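Local coordinates for protein Asp/Glu-specific dipeptidyl-peptidase (Flavobacterium psychrophilum, PDB 5JXF) that removes dipeptides from the N-terminus of oligopeptides as a serine peptidase of family S46, strictly requiring aspartate or glutamate at the P1 position, at residues P79-N82 against T86-V89; V403-F408 against D540-N545. One frame throughout, in Å; residues are numbered along the deposited sequence.

Interaction 1: residues P79-N82 against T86-V89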
loop_
_atom_site.group_PDB
_atom_site.type_symbol
_atom_site.label_atom_id
_atom_site.label_comp_id
_atom_site.label_asym_id
_atom_site.label_seq_id
_atom_site.Cartn_x
_atom_site.Cartn_y
_atom_site.Cartn_z
ATOM N N PRO A 79 17.344 20.856 -24.381
ATOM C CA PRO A 79 17.214 20.134 -25.649
ATOM C C PRO A 79 16.407 18.825 -25.547
ATOM O O PRO A 79 16.255 18.215 -24.465
ATOM C CB PRO A 79 18.666 19.841 -26.026
ATOM C CG PRO A 79 19.374 19.715 -24.678
ATOM C CD PRO A 79 18.671 20.679 -23.754
ATOM N N HIS A 80 15.890 18.426 -26.701
ATOM C CA HIS A 80 15.244 17.142 -26.920
ATOM C C HIS A 80 16.301 16.054 -26.825
ATOM O O HIS A 80 17.314 16.125 -27.517
ATOM C CB HIS A 80 14.592 17.122 -28.308
ATOM C CG HIS A 80 13.330 16.350 -28.411
ATOM N ND1 HIS A 80 12.983 15.337 -27.524
ATOM C CD2 HIS A 80 12.321 16.400 -29.307
ATOM C CE1 HIS A 80 11.822 14.837 -27.862
ATOM N NE2 HIS A 80 11.395 15.458 -28.955
ATOM N N PHE A 81 16.060 15.036 -26.004
ATOM C CA PHE A 81 17.037 13.963 -25.814
ATOM C C PHE A 81 16.629 12.708 -26.584
ATOM O O PHE A 81 15.704 11.996 -26.202
ATOM C CB PHE A 81 17.204 13.641 -24.314
ATOM C CG PHE A 81 18.344 12.707 -24.016
ATOM C CD1 PHE A 81 19.608 13.204 -23.773
ATOM C CD2 PHE A 81 18.144 11.335 -23.976
ATOM C CE1 PHE A 81 20.672 12.350 -23.488
ATOM C CE2 PHE A 81 19.198 10.473 -23.687
ATOM C CZ PHE A 81 20.466 10.985 -23.455
ATOM N N ASN A 82 17.325 12.463 -27.684
ATOM C CA ASN A 82 17.021 11.375 -28.606
ATOM C C ASN A 82 15.586 11.315 -29.094
ATOM O O ASN A 82 15.106 10.240 -29.419
ATOM C CB ASN A 82 17.378 10.037 -27.976
ATOM C CG ASN A 82 17.863 9.034 -29.002
ATOM O OD1 ASN A 82 18.332 9.414 -30.087
ATOM N ND2 ASN A 82 17.763 7.751 -28.674
ATOM N N THR A 86 13.463 14.476 -22.408
ATOM C CA THR A 86 13.978 15.815 -22.247
ATOM C C THR A 86 15.306 15.742 -21.499
ATOM O O THR A 86 15.563 14.767 -20.812
ATOM C CB THR A 86 12.970 16.696 -21.522
ATOM O OG1 THR A 86 11.705 16.608 -22.195
ATOM C CG2 THR A 86 13.414 18.115 -21.540
ATOM N N SER A 87 16.168 16.736 -21.708
ATOM C CA SER A 87 17.421 16.871 -20.989
ATOM C C SER A 87 17.648 18.360 -20.758
ATOM O O SER A 87 16.902 19.180 -21.275
ATOM C CB SER A 87 18.571 16.247 -21.765
ATOM O OG SER A 87 18.772 16.943 -22.978
ATOM N N GLU A 88 18.618 18.714 -19.924
ATOM C CA GLU A 88 18.867 20.123 -19.666
ATOM C C GLU A 88 20.358 20.383 -19.503
ATOM O O GLU A 88 21.078 19.581 -18.923
ATOM C CB GLU A 88 18.114 20.617 -18.435
ATOM C CG GLU A 88 18.492 19.914 -17.149
ATOM C CD GLU A 88 17.440 18.910 -16.728
ATOM O OE1 GLU A 88 16.788 18.339 -17.623
ATOM O OE2 GLU A 88 17.258 18.712 -15.510
ATOM N N VAL A 89 20.824 21.491 -20.073
ATOM C CA VAL A 89 22.231 21.865 -19.963
ATOM C C VAL A 89 22.520 22.478 -18.592
ATOM O O VAL A 89 21.856 23.434 -18.192
ATOM C CB VAL A 89 22.634 22.868 -21.055
ATOM C CG1 VAL A 89 24.139 22.968 -21.096
ATOM C CG2 VAL A 89 22.060 22.433 -22.434
#
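The two arms of a tight antiparallel beta hairpin meet here, H80 and T86 forming a non-hydrogen-bonded pair with CA atoms 5.0 Å apart and side chains that diverge, while one residue further on S87 N donates to P79 O over 3.1 Å. That carbonyl is gripped twice: the backbone N-H arrives almost in line with C=O, and S87 OG donates from above the carbonyl plane at 3.2 Å from P79 O. With chi1 at 64°, OG sits between the backbone N and the carbonyl carbon of S87, where it reaches P79 O and also lies against the proline ring, 3.3 Å from P79 CG. F81 begins toward the opposite strand, then its ring leads off; S87 CB touches F81 CD1 obliquely at 3.8 Å. Farther along, P79 CD rests on V89 CG2. The hairpin belongs to an antiparallel sheet whose strand 95-98 leads into helix 100-109, which holds H101, probably the charge-relay histidine. It is buried: V138 and F140 touch the P79 ring, and F241 meets the F81 ring edge-to-face. Without the hydroxyl, as with an alanine at S87, P79 O would probably lose the second of its two bonds, and a small gap would open beside the proline ring. T86 has its CB directed away from the other strand, and its OG1 hydrogen-bonds with G660 O and Y285 N.

Interaction 2: residues V403-F408 against D540-N545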
loop_
_atom_site.group_PDB
_atom_site.type_symbol
_atom_site.label_atom_id
_atom_site.label_comp_id
_atom_site.label_asym_id
_atom_site.label_seq_id
_atom_site.Cartn_x
_atom_site.Cartn_y
_atom_site.Cartn_z
ATOM N N VAL A 403 -9.396 -3.710 -31.676
ATOM C CA VAL A 403 -9.002 -4.757 -30.754
ATOM C C VAL A 403 -8.085 -5.780 -31.427
ATOM O O VAL A 403 -6.988 -6.046 -30.944
ATOM C CB VAL A 403 -10.241 -5.473 -30.181
ATOM C CG1 VAL A 403 -9.863 -6.828 -29.610
ATOM C CG2 VAL A 403 -10.905 -4.599 -29.132
ATOM N N SER A 404 -8.541 -6.338 -32.544
ATOM C CA SER A 404 -7.786 -7.350 -33.278
ATOM C C SER A 404 -6.432 -6.771 -33.725
ATOM O O SER A 404 -5.412 -7.467 -33.764
ATOM C CB SER A 404 -8.602 -7.844 -34.480
ATOM O OG SER A 404 -8.040 -9.004 -35.069
ATOM N N ARG A 405 -6.428 -5.483 -34.044
ATOM C CA ARG A 405 -5.195 -4.793 -34.367
ATOM C C ARG A 405 -4.250 -4.779 -33.164
ATOM O O ARG A 405 -3.056 -5.057 -33.296
ATOM C CB ARG A 405 -5.494 -3.369 -34.817
ATOM C CG ARG A 405 -4.309 -2.642 -35.362
ATOM C CD ARG A 405 -4.712 -1.247 -35.769
ATOM N NE ARG A 405 -3.553 -0.410 -36.066
ATOM C CZ ARG A 405 -2.928 0.350 -35.177
ATOM N NH1 ARG A 405 -3.346 0.382 -33.915
ATOM N NH2 ARG A 405 -1.884 1.080 -35.555
ATOM N N ASP A 406 -4.792 -4.448 -31.998
ATOM C CA ASP A 406 -3.991 -4.392 -30.777
ATOM C C ASP A 406 -3.323 -5.727 -30.506
ATOM O O ASP A 406 -2.141 -5.788 -30.170
ATOM C CB ASP A 406 -4.850 -3.986 -29.584
ATOM C CG ASP A 406 -5.127 -2.499 -29.547
ATOM O OD1 ASP A 406 -4.373 -1.730 -30.187
ATOM O OD2 ASP A 406 -6.095 -2.102 -28.864
ATOM N N TYR A 407 -4.095 -6.795 -30.671
ATOM C CA TYR A 407 -3.565 -8.138 -30.511
ATOM C C TYR A 407 -2.460 -8.414 -31.531
ATOM O O TYR A 407 -1.472 -9.063 -31.205
ATOM C CB TYR A 407 -4.686 -9.186 -30.623
ATOM C CG TYR A 407 -5.473 -9.393 -29.342
ATOM C CD1 TYR A 407 -4.955 -10.167 -28.306
ATOM C CD2 TYR A 407 -6.729 -8.823 -29.167
ATOM C CE1 TYR A 407 -5.647 -10.353 -27.127
ATOM C CE2 TYR A 407 -7.439 -9.015 -27.981
ATOM C CZ TYR A 407 -6.887 -9.782 -26.970
ATOM O OH TYR A 407 -7.569 -9.975 -25.794
ATOM N N PHE A 408 -2.602 -7.912 -32.756
ATOM C CA PHE A 408 -1.553 -8.142 -33.756
ATOM C C PHE A 408 -0.267 -7.358 -33.456
ATOM O O PHE A 408 0.820 -7.938 -33.420
ATOM C CB PHE A 408 -2.041 -7.801 -35.164
ATOM C CG PHE A 408 -0.991 -7.996 -36.215
ATOM C CD1 PHE A 408 -0.751 -9.252 -36.745
ATOM C CD2 PHE A 408 -0.222 -6.923 -36.660
ATOM C CE1 PHE A 408 0.228 -9.437 -37.713
ATOM C CE2 PHE A 408 0.758 -7.102 -37.619
ATOM C CZ PHE A 408 0.982 -8.363 -38.143
ATOM N N ASP A 540 -0.479 -11.291 -43.475
ATOM C CA ASP A 540 -1.362 -10.972 -44.592
ATOM C C ASP A 540 -2.825 -11.162 -44.184
ATOM O O ASP A 540 -3.717 -10.579 -44.796
ATOM C CB ASP A 540 -1.008 -11.782 -45.851
ATOM C CG ASP A 540 -0.789 -13.249 -45.576
ATOM O OD1 ASP A 540 -1.607 -13.855 -44.856
ATOM O OD2 ASP A 540 0.209 -13.796 -46.091
ATOM N N ASN A 541 -3.067 -11.939 -43.129
ATOM C CA ASN A 541 -4.401 -11.990 -42.540
ATOM C C ASN A 541 -4.778 -10.635 -41.955
ATOM O O ASN A 541 -5.910 -10.175 -42.102
ATOM C CB ASN A 541 -4.491 -13.065 -41.458
ATOM C CG ASN A 541 -5.810 -13.027 -40.711
ATOM O OD1 ASN A 541 -6.797 -13.622 -41.139
ATOM N ND2 ASN A 541 -5.831 -12.324 -39.585
ATOM N N TYR A 542 -3.819 -10.005 -41.282
ATOM C CA TYR A 542 -4.025 -8.669 -40.740
ATOM C C TYR A 542 -4.118 -7.633 -41.864
ATOM O O TYR A 542 -5.095 -6.881 -41.953
ATOM C CB TYR A 542 -2.898 -8.297 -39.761
ATOM C CG TYR A 542 -2.885 -6.832 -39.369
ATOM C CD1 TYR A 542 -3.876 -6.306 -38.543
ATOM C CD2 TYR A 542 -1.878 -5.974 -39.816
ATOM C CE1 TYR A 542 -3.875 -4.964 -38.185
ATOM C CE2 TYR A 542 -1.863 -4.634 -39.457
ATOM C CZ TYR A 542 -2.865 -4.135 -38.642
ATOM O OH TYR A 542 -2.857 -2.804 -38.284
ATOM N N SER A 543 -3.110 -7.616 -42.731
ATOM C CA SER A 543 -2.988 -6.559 -43.735
ATOM C C SER A 543 -4.105 -6.601 -44.772
ATOM O O SER A 543 -4.344 -5.619 -45.470
ATOM C CB SER A 543 -1.641 -6.644 -44.448
ATOM O OG SER A 543 -1.536 -7.856 -45.168
ATOM N N LYS A 544 -4.790 -7.732 -44.877
ATOM C CA LYS A 544 -5.852 -7.834 -45.862
ATOM C C LYS A 544 -7.244 -7.867 -45.240
ATOM O O LYS A 544 -8.196 -7.378 -45.841
ATOM C CB LYS A 544 -5.632 -9.063 -46.747
ATOM C CG LYS A 544 -4.276 -9.069 -47.453
ATOM N N ASN A 545 -7.370 -8.415 -44.037
ATOM C CA ASN A 545 -8.698 -8.645 -43.471
ATOM C C ASN A 545 -9.043 -7.818 -42.235
ATOM O O ASN A 545 -10.122 -7.971 -41.664
ATOM C CB ASN A 545 -8.862 -10.128 -43.139
ATOM C CG ASN A 545 -8.536 -11.019 -44.316
ATOM O OD1 ASN A 545 -8.656 -10.605 -45.472
ATOM N ND2 ASN A 545 -8.124 -12.251 -44.032
#
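The rings of F408 and Y542 lie face on face in an offset stack, their planes only 9° apart and their centroids separated by 4.3 Å. Y542 CG sits over one face of the F408 ring toward its rim, and F408 CD2 is likewise displaced over a face of the tyrosine ring; F408 CE2 and Y542 CD2 approach to 3.6 Å. Y542 CB adds a CH-pi contact, 3.9 Å from the F408 ring centroid and nearly on the ring normal. Both aromatic side chains start out toward the other helix, CG anti to the backbone N in each (chi1 179° in F408), which brings the rings together between the backbones. This is helix-to-helix packing in the alpha-helical part of the peptidase, joining helix 386-415 to helix 530-545 far from the catalytic residues and the bound dipeptide. Y423 meets the F408 ring edge-to-face, and Y474 of helix 460-477 also touches F408. One turn before F408, R405 runs its extended chain past the phenol end of Y542: R405 CG lies 3.3 Å from Y542 OH and 3.7 Å from Y542 CE1. The guanidinium plane is inclined 47° to the tyrosine ring.

Overall arrangement
Interactions 1 and 2 belong to different parts of one chain, a beta sheet near the catalytic centre and a helical region, and do not touch: their centres are 36 Å apart and their nearest atoms about 20 Å. Interaction 1 closes before interaction 2 opens along the sequence. The T86 side chain lies about 6 Å from that of S662, and the F81 side chain about 9 Å from that of H101, both probably members of the charge relay system with D237. The T86 side chain is also about 7 Å from the bound aspartic acid and about 11 Å from the bound arginine. The centre of interaction 2, which joins two helices remote from these sites, lies about 25 Å from the centre of the chain, that of interaction 1 about 13 Å.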